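Local atomic coordinates of carboxynorspermidine decarboxylase (Campylobacter jejuni subsp. jejuni 81116, PDB entry 3N29), a protein that probably uses pyridoxal-5'-phosphate to decarboxylate carboxynorspermidine to norspermidine, as a member of the beta/alpha-barrel-fold basic amino acid decarboxylases. Residues T315-R327 against L350-K362. Residues are numbered along the deposited sequence; the frame is centred on the assembly and turned at random.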
ATOM      1  N   THR A 315      -8.739 -13.745  -1.660  1.00 12.60           N
ATOM      2  CA  THR A 315      -8.635 -14.286  -0.311  1.00 13.07           C
ATOM      3  C   THR A 315      -7.472 -15.246  -0.248  1.00 13.09           C
ATOM      4  O   THR A 315      -7.414 -16.186  -1.013  1.00 12.81           O
ATOM      5  CB  THR A 315      -9.990 -14.994   0.117  1.00 16.26           C
ATOM      6  OG1 THR A 315     -11.066 -14.071  -0.020  1.00 13.31           O
ATOM      7  CG2 THR A 315      -9.922 -15.591   1.517  1.00 13.75           C
ATOM      8  N   SER A 316      -6.561 -15.035   0.704  1.00 14.26           N
ATOM      9  CA  SER A 316      -5.459 -15.966   0.881  1.00 14.26           C
ATOM     10  C   SER A 316      -5.897 -17.295   1.424  1.00 14.57           C
ATOM     11  O   SER A 316      -6.761 -17.368   2.303  1.00 14.26           O
ATOM     12  CB  SER A 316      -4.412 -15.354   1.801  1.00 14.51           C
ATOM     13  OG  SER A 316      -3.259 -16.195   1.929  1.00 16.01           O
ATOM     14  N   GLU A 317      -5.229 -18.346   0.949  1.00 12.84           N
ATOM     15  CA  GLU A 317      -5.366 -19.636   1.559  1.00 13.21           C
ATOM     16  C   GLU A 317      -4.545 -19.613   2.845  1.00 12.37           C
ATOM     17  O   GLU A 317      -3.581 -18.786   3.006  1.00 13.45           O
ATOM     18  CB  GLU A 317      -4.890 -20.758   0.618  1.00 12.55           C
ATOM     19  CG  GLU A 317      -5.685 -20.885  -0.696  1.00 17.03           C
ATOM     20  CD  GLU A 317      -7.068 -21.546  -0.577  1.00 25.49           C
ATOM     21  OE1 GLU A 317      -7.433 -22.067   0.552  1.00 25.19           O
ATOM     22  OE2 GLU A 317      -7.793 -21.546  -1.631  1.00 26.58           O
ATOM     23  N   VAL A 318      -4.959 -20.445   3.787  1.00 11.52           N
ATOM     24  CA  VAL A 318      -4.292 -20.614   5.065  1.00 10.56           C
ATOM     25  C   VAL A 318      -3.984 -22.071   5.286  1.00 12.55           C
ATOM     26  O   VAL A 318      -4.851 -22.957   4.988  1.00 10.78           O
ATOM     27  CB  VAL A 318      -5.170 -20.071   6.212  1.00 10.80           C
ATOM     28  CG1 VAL A 318      -4.678 -20.525   7.603  1.00 11.33           C
ATOM     29  CG2 VAL A 318      -5.254 -18.529   6.098  1.00 10.90           C
ATOM     30  N   LEU A 319      -2.758 -22.339   5.721  1.00 12.17           N
ATOM     31  CA  LEU A 319      -2.318 -23.731   5.930  1.00 13.06           C
ATOM     32  C   LEU A 319      -3.245 -24.433   6.942  1.00 13.23           C
ATOM     33  O   LEU A 319      -3.562 -23.850   7.973  1.00 12.43           O
ATOM     34  CB  LEU A 319      -0.915 -23.751   6.450  1.00 14.57           C
ATOM     35  CG  LEU A 319      -0.265 -25.086   6.771  1.00 13.73           C
ATOM     36  CD1 LEU A 319       0.062 -25.951   5.507  1.00 16.50           C
ATOM     37  CD2 LEU A 319       1.015 -24.817   7.616  1.00 17.18           C
ATOM     38  N   ASN A 320      -3.689 -25.653   6.586  1.00 14.02           N
ATOM     39  CA  ASN A 320      -4.583 -26.487   7.385  1.00 15.76           C
ATOM     40  C   ASN A 320      -5.956 -25.901   7.581  1.00 16.08           C
ATOM     41  O   ASN A 320      -6.648 -26.302   8.474  1.00 16.05           O
ATOM     42  CB  ASN A 320      -4.006 -26.810   8.777  1.00 16.91           C
ATOM     43  CG  ASN A 320      -2.680 -27.522   8.705  1.00 20.15           C
ATOM     44  OD1 ASN A 320      -2.490 -28.402   7.878  1.00 18.54           O
ATOM     45  ND2 ASN A 320      -1.718 -27.092   9.534  1.00 22.74           N
ATOM     46  N   ALA A 321      -6.347 -24.926   6.775  1.00 15.89           N
ATOM     47  CA  ALA A 321      -7.694 -24.377   6.880  1.00 14.26           C
ATOM     48  C   ALA A 321      -8.358 -24.353   5.523  1.00 13.62           C
ATOM     49  O   ALA A 321      -7.672 -24.414   4.459  1.00 13.34           O
ATOM     50  CB  ALA A 321      -7.650 -22.945   7.517  1.00 13.96           C
ATOM     51  N   ARG A 322      -9.682 -24.198   5.522  1.00 13.17           N
ATOM     52  CA  ARG A 322     -10.413 -24.005   4.277  1.00 13.45           C
ATOM     53  C   ARG A 322     -11.121 -22.671   4.317  1.00 12.46           C
ATOM     54  O   ARG A 322     -11.683 -22.313   5.327  1.00 11.37           O
ATOM     55  CB  ARG A 322     -11.443 -25.112   4.009  1.00 14.29           C
ATOM     56  CG  ARG A 322     -10.880 -26.564   4.103  1.00 20.09           C
ATOM     57  CD  ARG A 322     -11.862 -27.721   3.783  1.00 19.40           C
ATOM     58  NE  ARG A 322     -13.099 -27.536   4.577  1.00 19.88           N
ATOM     59  CZ  ARG A 322     -14.170 -26.835   4.168  1.00 18.81           C
ATOM     60  NH1 ARG A 322     -14.233 -26.304   2.944  1.00 20.64           N
ATOM     61  NH2 ARG A 322     -15.181 -26.689   4.973  1.00 17.29           N
ATOM     62  N   ILE A 323     -11.157 -21.982   3.195  1.00 11.98           N
ATOM     63  CA  ILE A 323     -11.934 -20.705   3.087  1.00 11.71           C
ATOM     64  C   ILE A 323     -13.435 -21.034   3.095  1.00 11.38           C
ATOM     65  O   ILE A 323     -13.940 -21.824   2.246  1.00 11.44           O
ATOM     66  CB  ILE A 323     -11.561 -19.913   1.828  1.00 10.78           C
ATOM     67  CG1 ILE A 323     -10.081 -19.490   1.822  1.00 12.04           C
ATOM     68  CG2 ILE A 323     -12.573 -18.726   1.593  1.00 10.80           C
ATOM     69  CD1 ILE A 323      -9.588 -19.125   0.426  1.00 11.66           C
ATOM     70  N   LEU A 324     -14.164 -20.427   4.033  1.00 11.04           N
ATOM     71  CA  LEU A 324     -15.634 -20.506   4.082  1.00 11.76           C
ATOM     72  C   LEU A 324     -16.287 -19.268   3.427  1.00 11.51           C
ATOM     73  O   LEU A 324     -17.295 -19.419   2.784  1.00 10.77           O
ATOM     74  CB  LEU A 324     -16.137 -20.544   5.504  1.00 10.88           C
ATOM     75  CG  LEU A 324     -15.677 -21.791   6.289  1.00 14.92           C
ATOM     76  CD1 LEU A 324     -15.919 -21.555   7.806  1.00 12.76           C
ATOM     77  CD2 LEU A 324     -16.340 -23.088   5.836  1.00 16.12           C
ATOM     78  N   ALA A 325     -15.693 -18.073   3.586  1.00 11.68           N
ATOM     79  CA  ALA A 325     -16.282 -16.838   3.089  1.00 12.15           C
ATOM     80  C   ALA A 325     -15.194 -15.816   3.027  1.00 14.00           C
ATOM     81  O   ALA A 325     -14.264 -15.835   3.853  1.00 12.28           O
ATOM     82  CB  ALA A 325     -17.415 -16.334   3.965  1.00 12.15           C
ATOM     83  N   THR A 326     -15.333 -14.931   2.052  1.00 13.20           N
ATOM     84  CA  THR A 326     -14.437 -13.777   1.925  1.00 12.11           C
ATOM     85  C   THR A 326     -14.786 -12.629   2.809  1.00 13.12           C
ATOM     86  O   THR A 326     -15.902 -12.497   3.373  1.00 11.69           O
ATOM     87  CB  THR A 326     -14.402 -13.299   0.430  1.00 12.82           C
ATOM     88  OG1 THR A 326     -15.586 -12.588   0.135  1.00 14.12           O
ATOM     89  CG2 THR A 326     -14.225 -14.461  -0.612  1.00 13.28           C
ATOM     90  N   ARG A 327     -13.821 -11.717   2.978  1.00 14.68           N
ATOM     91  CA  ARG A 327     -14.055 -10.434   3.663  1.00 15.97           C
ATOM     92  C   ARG A 327     -15.222  -9.694   3.090  1.00 16.86           C
ATOM     93  O   ARG A 327     -15.922  -8.962   3.822  1.00 16.40           O
ATOM     94  CB  ARG A 327     -12.788  -9.551   3.474  0.50 16.13           C
ATOM     95  CG  ARG A 327     -12.828  -8.112   3.942  0.50 15.00           C
ATOM     96  CD  ARG A 327     -11.553  -7.400   3.524  0.50 12.79           C
ATOM     97  NE  ARG A 327     -11.610  -5.932   3.633  0.50 15.62           N
ATOM     98  CZ  ARG A 327     -11.885  -5.118   2.637  0.50 14.49           C
ATOM     99  NH1 ARG A 327     -12.202  -5.584   1.452  0.50 17.10           N
ATOM    100  NH2 ARG A 327     -11.870  -3.841   2.828  0.50 16.91           N
ATOM    101  N   LEU A 350      -8.383  -0.446  11.448  1.00 17.13           N
ATOM    102  CA  LEU A 350      -9.446  -0.303  10.429  1.00 18.37           C
ATOM    103  C   LEU A 350     -10.479  -1.375  10.637  1.00 18.91           C
ATOM    104  O   LEU A 350     -10.145  -2.495  10.884  1.00 17.68           O
ATOM    105  CB  LEU A 350      -8.913  -0.531   8.986  1.00 19.27           C
ATOM    106  CG  LEU A 350      -7.821   0.420   8.517  1.00 23.05           C
ATOM    107  CD1 LEU A 350      -7.262  -0.032   7.098  1.00 27.90           C
ATOM    108  CD2 LEU A 350      -8.392   1.809   8.506  1.00 22.52           C
ATOM    109  N   ALA A 351     -11.740  -1.033  10.502  1.00 19.46           N
ATOM    110  CA  ALA A 351     -12.835  -2.035  10.585  1.00 20.05           C
ATOM    111  C   ALA A 351     -12.719  -3.177   9.590  1.00 19.01           C
ATOM    112  O   ALA A 351     -13.016  -4.344   9.912  1.00 21.92           O
ATOM    113  CB  ALA A 351     -14.156  -1.302  10.379  1.00 20.48           C
ATOM    114  N   GLY A 352     -12.302  -2.847   8.384  1.00 18.74           N
ATOM    115  CA  GLY A 352     -12.194  -3.812   7.246  1.00 19.04           C
ATOM    116  C   GLY A 352     -10.935  -4.642   7.180  1.00 17.92           C
ATOM    117  O   GLY A 352     -10.643  -5.287   6.156  1.00 18.67           O
ATOM    118  N   ASP A 353     -10.142  -4.605   8.232  1.00 17.02           N
ATOM    119  CA  ASP A 353      -8.877  -5.423   8.251  1.00 15.53           C
ATOM    120  C   ASP A 353      -9.250  -6.821   8.670  1.00 14.88           C
ATOM    121  O   ASP A 353      -9.017  -7.225   9.798  1.00 12.16           O
ATOM    122  CB  ASP A 353      -7.833  -4.822   9.187  1.00 15.90           C
ATOM    123  CG  ASP A 353      -6.382  -5.361   8.936  1.00 17.39           C
ATOM    124  OD1 ASP A 353      -6.260  -6.350   8.200  1.00 18.55           O
ATOM    125  OD2 ASP A 353      -5.394  -4.809   9.533  1.00 17.19           O
ATOM    126  N   VAL A 354      -9.811  -7.551   7.700  1.00 13.75           N
ATOM    127  CA  VAL A 354     -10.359  -8.883   7.864  1.00 14.47           C
ATOM    128  C   VAL A 354      -9.766  -9.714   6.681  1.00 15.10           C
ATOM    129  O   VAL A 354      -9.876  -9.324   5.498  1.00 15.12           O
ATOM    130  CB  VAL A 354     -11.913  -8.837   7.781  1.00 14.62           C
ATOM    131  CG1 VAL A 354     -12.544 -10.247   7.644  1.00 15.70           C
ATOM    132  CG2 VAL A 354     -12.467  -7.996   8.986  1.00 15.40           C
ATOM    133  N   MET A 355      -9.228 -10.888   6.986  1.00 15.29           N
ATOM    134  CA  MET A 355      -8.714 -11.743   5.928  1.00 15.04           C
ATOM    135  C   MET A 355      -9.792 -12.628   5.269  1.00 15.58           C
ATOM    136  O   MET A 355      -9.666 -12.981   4.084  1.00 15.48           O
ATOM    137  CB  MET A 355      -7.585 -12.608   6.436  1.00 14.61           C
ATOM    138  CG  MET A 355      -6.298 -11.865   6.814  1.00 17.46           C
ATOM    139  SD  MET A 355      -6.399 -10.725   8.353  1.00 15.03           S
ATOM    140  CE  MET A 355      -4.541 -10.442   8.627  1.00 17.96           C
ATOM    141  N   GLY A 356     -10.815 -13.012   6.048  1.00 14.23           N
ATOM    142  CA  GLY A 356     -11.867 -13.907   5.621  1.00 14.07           C
ATOM    143  C   GLY A 356     -12.303 -14.826   6.746  1.00 14.32           C
ATOM    144  O   GLY A 356     -11.837 -14.684   7.887  1.00 14.10           O
ATOM    145  N   GLU A 357     -13.249 -15.748   6.466  1.00 13.74           N
ATOM    146  CA  GLU A 357     -13.729 -16.706   7.434  1.00 13.33           C
ATOM    147  C   GLU A 357     -13.214 -18.082   7.018  1.00 13.39           C
ATOM    148  O   GLU A 357     -13.319 -18.426   5.837  1.00 13.06           O
ATOM    149  CB  GLU A 357     -15.266 -16.753   7.420  1.00 13.86           C
ATOM    150  CG  GLU A 357     -15.801 -17.513   8.549  1.00 15.45           C
ATOM    151  CD  GLU A 357     -17.339 -17.721   8.471  1.00 22.22           C
ATOM    152  OE1 GLU A 357     -17.865 -18.609   9.223  1.00 24.50           O
ATOM    153  OE2 GLU A 357     -17.980 -17.049   7.628  1.00 25.61           O
ATOM    154  N   TYR A 358     -12.577 -18.795   7.943  1.00 12.45           N
ATOM    155  CA  TYR A 358     -11.911 -20.042   7.621  1.00 13.11           C
ATOM    156  C   TYR A 358     -12.300 -21.131   8.610  1.00 13.25           C
ATOM    157  O   TYR A 358     -12.640 -20.849   9.795  1.00 12.00           O
ATOM    158  CB  TYR A 358     -10.382 -19.852   7.703  1.00 12.53           C
ATOM    159  CG  TYR A 358      -9.748 -18.804   6.798  1.00 12.69           C
ATOM    160  CD1 TYR A 358      -9.047 -19.175   5.672  1.00 11.89           C
ATOM    161  CD2 TYR A 358      -9.845 -17.427   7.083  1.00 11.31           C
ATOM    162  CE1 TYR A 358      -8.441 -18.233   4.857  1.00 13.41           C
ATOM    163  CE2 TYR A 358      -9.219 -16.449   6.234  1.00 13.89           C
ATOM    164  CZ  TYR A 358      -8.529 -16.868   5.134  1.00 13.06           C
ATOM    165  OH  TYR A 358      -7.899 -15.939   4.332  1.00 13.80           O
ATOM    166  N   ALA A 359     -12.238 -22.370   8.121  1.00 12.98           N
ATOM    167  CA  ALA A 359     -12.588 -23.538   8.847  1.00 13.25           C
ATOM    168  C   ALA A 359     -11.285 -24.239   9.188  1.00 14.03           C
ATOM    169  O   ALA A 359     -10.458 -24.462   8.271  1.00 12.79           O
ATOM    170  CB  ALA A 359     -13.422 -24.474   7.991  1.00 13.12           C
ATOM    171  N   PHE A 360     -11.147 -24.575  10.474  1.00 12.92           N
ATOM    172  CA  PHE A 360     -10.022 -25.351  11.006  1.00 15.66           C
ATOM    173  C   PHE A 360     -10.515 -26.685  11.607  1.00 16.27           C
ATOM    174  O   PHE A 360     -11.701 -26.790  11.973  1.00 16.56           O
ATOM    175  CB  PHE A 360      -9.297 -24.540  12.097  1.00 15.25           C
ATOM    176  CG  PHE A 360      -8.652 -23.263  11.607  1.00 16.64           C
ATOM    177  CD1 PHE A 360      -7.285 -23.221  11.309  1.00 17.01           C
ATOM    178  CD2 PHE A 360      -9.385 -22.091  11.477  1.00 16.73           C
ATOM    179  CE1 PHE A 360      -6.659 -22.038  10.910  1.00 17.81           C
ATOM    180  CE2 PHE A 360      -8.769 -20.924  11.033  1.00 15.92           C
ATOM    181  CZ  PHE A 360      -7.427 -20.890  10.736  1.00 17.27           C
ATOM    182  N   ASP A 361      -9.601 -27.668  11.717  1.00 17.80           N
ATOM    183  CA  ASP A 361      -9.847 -28.981  12.369  1.00 19.84           C
ATOM    184  C   ASP A 361      -9.859 -28.964  13.887  1.00 20.05           C
ATOM    185  O   ASP A 361     -10.255 -29.946  14.510  1.00 20.51           O
ATOM    186  CB  ASP A 361      -8.697 -29.939  12.050  1.00 21.45           C
ATOM    187  CG  ASP A 361      -8.795 -30.508  10.689  1.00 26.62           C
ATOM    188  OD1 ASP A 361      -9.711 -30.115   9.933  1.00 34.43           O
ATOM    189  OD2 ASP A 361      -7.970 -31.389  10.375  1.00 33.30           O
ATOM    190  N   LYS A 362      -9.351 -27.901  14.487  1.00 20.12           N
ATOM    191  CA  LYS A 362      -9.355 -27.785  15.949  1.00 21.16           C
ATOM    192  C   LYS A 362      -9.480 -26.324  16.353  1.00 19.53           C
ATOM    193  O   LYS A 362      -9.280 -25.445  15.512  1.00 19.71           O
ATOM    194  CB  LYS A 362      -8.060 -28.382  16.505  1.00 21.81           C
ATOM    195  CG  LYS A 362      -6.838 -27.939  15.750  1.00 26.89           C
ATOM    196  CD  LYS A 362      -5.523 -28.143  16.570  1.00 31.65           C
ATOM    197  CE  LYS A 362      -4.456 -27.113  16.116  1.00 34.45           C
ATOM    198  NZ  LYS A 362      -3.239 -27.105  17.024  1.00 36.68           N
TER
HETATM  199  O   HOH W   1     -11.308 -12.365   1.959  1.00 17.73           O
HETATM  200  O   HOH W   2      -7.205 -13.067   2.674  1.00 13.10           O
HETATM  201  O   HOH W   3      -6.951 -27.226  10.902  1.00 18.12           O
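An antiparallel strand pair with a classic beta bulge joins 321-325 to 354-360 in the beta domain that accompanies the cofactor-binding beta/alpha barrel; 354-360 also pairs with strand 340-345. At the bulge, Leu324 N and Ala325 N approach Glu357 O from the same face of its carbonyl plane, at 2.8 and 3.3 Å. Glu357 N returns a nearly straight bond to Ala325 O (177°). Leu324 CD1 reaches over to Ala359 CB, on the face that also carries Glu357, whose OE1 forms a salt bridge with Lys293 NZ. A water bridges Thr315 OG1, Arg327 N and Met355 O. Beyond the strands Arg327, in one of its two conformers, stretches past Val354, its extended chain bringing NE to 2.8 Å from Gly352 O, a hydrogen bond on a lone pair of that carbonyl. Ala321 CB sits over one face of Phe360, 3.8 Å from the ring centroid. Tyr358 packs against residues 315-318, which precede the strand: chi1 of -59° puts CG anti to the carbonyl carbon and sends the ring toward them. There Val318 CG2 comes to 3.4 Å from CE1 of Tyr358, and Ile323 CG1 runs alongside. The ring's hydroxyl donates to Ser316 O, 2.7 Å from OH, in the carbonyl plane and on a lone pair.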